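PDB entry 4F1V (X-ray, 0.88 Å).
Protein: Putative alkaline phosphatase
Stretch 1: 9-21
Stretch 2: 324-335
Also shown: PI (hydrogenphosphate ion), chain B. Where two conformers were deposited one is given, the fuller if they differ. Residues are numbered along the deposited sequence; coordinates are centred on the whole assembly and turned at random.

Stretch 1 (9-21) TLPQALYQTSGVL
Stretch 2 324-335: NNDAAITANAFV

L14 is the apolar centre of the contact between stretches 9-21 and 324-335, whose touching residues are at least 305 positions apart in one chain and which together bury 470 Å². Its side chain (chi1 t, chi2 p) leaves CA sideways to the other stretch and lies along the helix that begins at D326: CD1 comes 4.0 Å from A328 CB and 3.8 Å from the backbone N of I329, while CD2 comes 4.0 Å from I329 CG1. I329 (chi1 m, chi2 t) points its CA-to-CB bond away, yet its CG1 still reaches this leucine. On one flank F334 (chi1 m, chi2 -56°) turns toward stretch 1. L14 CB lies near the plane of its ring, at the edge, 4.2 Å from CE2; L10 O also meets the edge, 3.4 Å from CZ. L10 (chi1 t, chi2 150°) starts sideways, but its end approaches, with CD2 3.7 Å from F334 CE1. P11 CB adds a contact of 4.1 Å to F334 CE2. On the other flank V20 (chi1 t) sets CG2 3.7 Å from A328 CB, so the small alanine methyl is touched by both L14 and V20.

The backbones run antiparallel in register: CA of L14 is 5.9 Å from CA of N332, and CA of V20 is 5.9 Å from CA of N325. Stretch 1 makes a type I turn from T9 to Q12, closed by Q12 N to T9 O at 3.0 Å, then a short helix beginning at Q12, with P11 at its N-cap position. G19 follows in a loop at phi 83°, psi -10°. In stretch 2, N325 (phi -101°, psi 13°) precedes the helix, whose I329 N bonds to N325 O at 2.9 Å; beyond it A333 adopts phi 74°, psi 26°.

Asparagines make the polar links at the periphery. N325 (chi1 m, chi2 -35°) points toward stretch 1 and donates from ND2 to V20 O at 3.0 Å, tying a loop carbonyl to the helix start. N332 (chi1 m, chi2 -83°) donates from ND2 to A328 O at 2.9 Å, and weakly to T17 OG1 at 3.4 Å. T17 (chi1 m) gives its own OG1 proton to A13 O at 2.9 Å, leaving the oxygen free to accept. Water 2 reinforces this link, donating to T17 OG1 and accepting from N332 ND2, each at 2.9 Å.

Beyond the contact, T9 N and OG1 donate to hydrogenphosphate O2 at 2.8 and 2.7 Å, and L10 N to its O4 at 3.0 Å.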

# COMPACT_ATOMS: atom_id res chain seq x y z
N THR A 9 1.38 -1.66 -7.42
CA THR A 9 0.29 -1.28 -8.30
C THR A 9 -0.83 -0.51 -7.60
O THR A 9 -1.53 0.26 -8.26
CB THR A 9 -0.31 -2.50 -9.08
OG1 THR A 9 -1.06 -3.36 -8.19
CG2 THR A 9 0.75 -3.24 -9.84
N LEU A 10 -0.99 -0.67 -6.28
CA LEU A 10 -2.11 -0.02 -5.59
C LEU A 10 -2.17 1.48 -5.93
O LEU A 10 -3.29 1.98 -6.21
CB LEU A 10 -2.08 -0.36 -4.10
CG LEU A 10 -3.00 0.43 -3.15
CD1 LEU A 10 -3.40 -0.39 -1.97
CD2 LEU A 10 -2.33 1.75 -2.68
N PRO A 11 -1.05 2.21 -5.90
CA PRO A 11 -1.04 3.66 -6.17
C PRO A 11 -0.49 4.03 -7.56
O PRO A 11 -0.12 5.16 -7.80
CB PRO A 11 -0.11 4.22 -5.11
CG PRO A 11 0.97 3.16 -5.06
CD PRO A 11 0.27 1.83 -5.35
N GLN A 12 -0.41 3.06 -8.48
CA GLN A 12 0.30 3.40 -9.73
C GLN A 12 -0.41 4.51 -10.51
O GLN A 12 0.29 5.29 -11.15
CB GLN A 12 0.50 2.17 -10.65
CG GLN A 12 -0.83 1.70 -11.26
CD GLN A 12 -0.70 0.45 -12.06
OE1 GLN A 12 0.10 -0.44 -11.73
NE2 GLN A 12 -1.45 0.37 -13.14
N ALA A 13 -1.75 4.63 -10.43
CA ALA A 13 -2.41 5.70 -11.17
C ALA A 13 -2.09 7.06 -10.59
O ALA A 13 -2.09 8.08 -11.34
CB ALA A 13 -3.93 5.46 -11.23
N LEU A 14 -1.80 7.16 -9.30
CA LEU A 14 -1.33 8.40 -8.73
C LEU A 14 0.03 8.79 -9.35
O LEU A 14 0.19 9.91 -9.85
CB LEU A 14 -1.23 8.27 -7.20
CG LEU A 14 -0.49 9.39 -6.51
CD1 LEU A 14 -1.16 10.72 -6.74
CD2 LEU A 14 -0.33 9.10 -5.02
N TYR A 15 1.00 7.87 -9.33
CA TYR A 15 2.33 8.24 -9.83
C TYR A 15 2.34 8.41 -11.33
O TYR A 15 3.25 9.12 -11.84
CB TYR A 15 3.37 7.16 -9.40
CG TYR A 15 3.43 7.00 -7.90
CD1 TYR A 15 3.45 8.10 -7.01
CD2 TYR A 15 3.50 5.75 -7.34
CE1 TYR A 15 3.45 7.93 -5.66
CE2 TYR A 15 3.54 5.55 -5.97
CZ TYR A 15 3.48 6.63 -5.13
OH TYR A 15 3.45 6.50 -3.76
N GLN A 16 1.31 7.94 -12.04
CA GLN A 16 1.11 8.18 -13.44
C GLN A 16 0.27 9.41 -13.77
O GLN A 16 0.10 9.71 -14.96
CB GLN A 16 0.52 6.89 -14.10
CG GLN A 16 1.52 5.79 -14.03
CD GLN A 16 0.96 4.38 -14.25
OE1 GLN A 16 -0.27 4.23 -14.43
NE2 GLN A 16 1.78 3.34 -14.27
N THR A 17 -0.26 10.06 -12.81
CA THR A 17 -0.96 11.36 -13.04
C THR A 17 0.09 12.38 -13.50
O THR A 17 1.12 12.56 -12.82
CB THR A 17 -1.69 11.76 -11.79
OG1 THR A 17 -2.77 10.86 -11.50
CG2 THR A 17 -2.31 13.14 -11.91
N SER A 18 -0.20 13.09 -14.61
CA SER A 18 0.74 14.08 -15.12
C SER A 18 1.14 15.01 -14.02
O SER A 18 0.27 15.54 -13.29
CB SER A 18 0.07 14.83 -16.28
OG SER A 18 1.04 15.58 -16.97
N GLY A 19 2.43 15.32 -13.92
CA GLY A 19 2.97 16.27 -12.98
C GLY A 19 3.23 15.80 -11.57
O GLY A 19 3.87 16.51 -10.82
N VAL A 20 2.77 14.59 -11.20
CA VAL A 20 3.02 14.11 -9.83
C VAL A 20 4.52 13.78 -9.63
O VAL A 20 5.10 14.21 -8.63
CB VAL A 20 2.10 12.91 -9.54
CG1 VAL A 20 2.53 12.11 -8.30
CG2 VAL A 20 0.66 13.34 -9.42
N LEU A 21 5.11 13.03 -10.56
CA LEU A 21 6.55 12.88 -10.62
C LEU A 21 7.10 14.10 -11.39
O LEU A 21 6.53 14.52 -12.39
CB LEU A 21 6.98 11.61 -11.27
CG LEU A 21 6.36 10.32 -10.69
CD1 LEU A 21 6.85 9.13 -11.46
CD2 LEU A 21 6.65 10.20 -9.21
N ASN A 324 1.90 21.18 -4.17
CA ASN A 324 2.15 19.81 -3.85
C ASN A 324 1.23 18.86 -4.68
O ASN A 324 0.57 19.28 -5.62
CB ASN A 324 2.07 19.59 -2.31
CG ASN A 324 0.66 19.82 -1.77
OD1 ASN A 324 -0.34 19.43 -2.37
ND2 ASN A 324 0.60 20.41 -0.55
N ASN A 325 1.23 17.57 -4.31
CA ASN A 325 0.47 16.59 -5.07
C ASN A 325 -0.86 16.20 -4.40
O ASN A 325 -1.50 15.22 -4.81
CB ASN A 325 1.30 15.34 -5.28
CG ASN A 325 2.42 15.53 -6.30
OD1 ASN A 325 2.25 16.28 -7.30
ND2 ASN A 325 3.57 14.88 -6.13
N ASP A 326 -1.32 16.96 -3.38
CA ASP A 326 -2.45 16.51 -2.61
C ASP A 326 -3.74 16.41 -3.41
O ASP A 326 -4.55 15.49 -3.16
CB ASP A 326 -2.65 17.35 -1.37
CG ASP A 326 -1.59 17.13 -0.31
OD1 ASP A 326 -0.69 16.29 -0.47
OD2 ASP A 326 -1.72 17.82 0.77
N ALA A 327 -4.00 17.33 -4.35
CA ALA A 327 -5.22 17.21 -5.14
C ALA A 327 -5.23 15.88 -5.94
O ALA A 327 -6.24 15.15 -5.95
CB ALA A 327 -5.44 18.40 -6.06
N ALA A 328 -4.09 15.56 -6.57
CA ALA A 328 -3.97 14.29 -7.31
C ALA A 328 -4.12 13.09 -6.39
O ALA A 328 -4.70 12.07 -6.77
CB ALA A 328 -2.64 14.23 -8.04
N ILE A 329 -3.57 13.18 -5.18
CA ILE A 329 -3.73 12.13 -4.17
C ILE A 329 -5.22 11.85 -3.96
O ILE A 329 -5.67 10.69 -4.02
CB ILE A 329 -2.96 12.50 -2.92
CG1 ILE A 329 -1.44 12.44 -3.16
CG2 ILE A 329 -3.37 11.61 -1.75
CD1 ILE A 329 -0.58 13.09 -2.11
N THR A 330 -6.01 12.89 -3.69
CA THR A 330 -7.44 12.69 -3.46
C THR A 330 -8.15 12.13 -4.71
O THR A 330 -9.08 11.32 -4.57
CB THR A 330 -8.16 13.96 -3.00
OG1 THR A 330 -8.25 14.95 -4.11
CG2 THR A 330 -7.53 14.65 -1.79
N ALA A 331 -7.72 12.56 -5.88
CA ALA A 331 -8.39 12.15 -7.09
C ALA A 331 -8.23 10.66 -7.39
O ALA A 331 -8.98 10.15 -8.22
CB ALA A 331 -7.82 12.92 -8.27
N ASN A 332 -7.21 10.03 -6.79
CA ASN A 332 -6.98 8.62 -6.96
C ASN A 332 -7.36 7.78 -5.70
O ASN A 332 -6.93 6.64 -5.53
CB ASN A 332 -5.51 8.33 -7.39
CG ASN A 332 -5.26 8.88 -8.78
OD1 ASN A 332 -5.58 8.25 -9.75
ND2 ASN A 332 -4.72 10.12 -8.86
N ALA A 333 -8.28 8.36 -4.88
CA ALA A 333 -8.93 7.69 -3.78
C ALA A 333 -8.05 7.48 -2.55
O ALA A 333 -8.33 6.65 -1.72
CB ALA A 333 -9.59 6.35 -4.19
N PHE A 334 -7.03 8.36 -2.41
CA PHE A 334 -6.08 8.27 -1.30
C PHE A 334 -6.20 9.49 -0.38
O PHE A 334 -6.84 10.50 -0.68
CB PHE A 334 -4.64 8.08 -1.85
CG PHE A 334 -4.50 6.89 -2.75
CD1 PHE A 334 -4.85 5.61 -2.32
CD2 PHE A 334 -3.97 7.04 -4.02
CE1 PHE A 334 -4.73 4.51 -3.16
CE2 PHE A 334 -3.84 5.96 -4.86
CZ PHE A 334 -4.22 4.70 -4.42
N VAL A 335 -5.48 9.34 0.76
CA VAL A 335 -5.51 10.37 1.81
C VAL A 335 -4.16 11.09 1.88
O VAL A 335 -3.12 10.45 2.14
CB VAL A 335 -5.83 9.73 3.19
CG1 VAL A 335 -5.86 10.78 4.27
CG2 VAL A 335 -7.15 8.98 3.18
P PI B . 0.70 -4.00 -4.78
O1 PI B . 2.02 -4.43 -4.16
O2 PI B . 0.72 -4.14 -6.30
O3 PI B . -0.47 -4.78 -4.16
O4 PI B . 0.49 -2.48 -4.47
O HOH W 1 -5.55 9.00 -12.51
O HOH W 2 -5.50 11.65 -11.25
O HOH W 3 -5.30 10.57 -12.02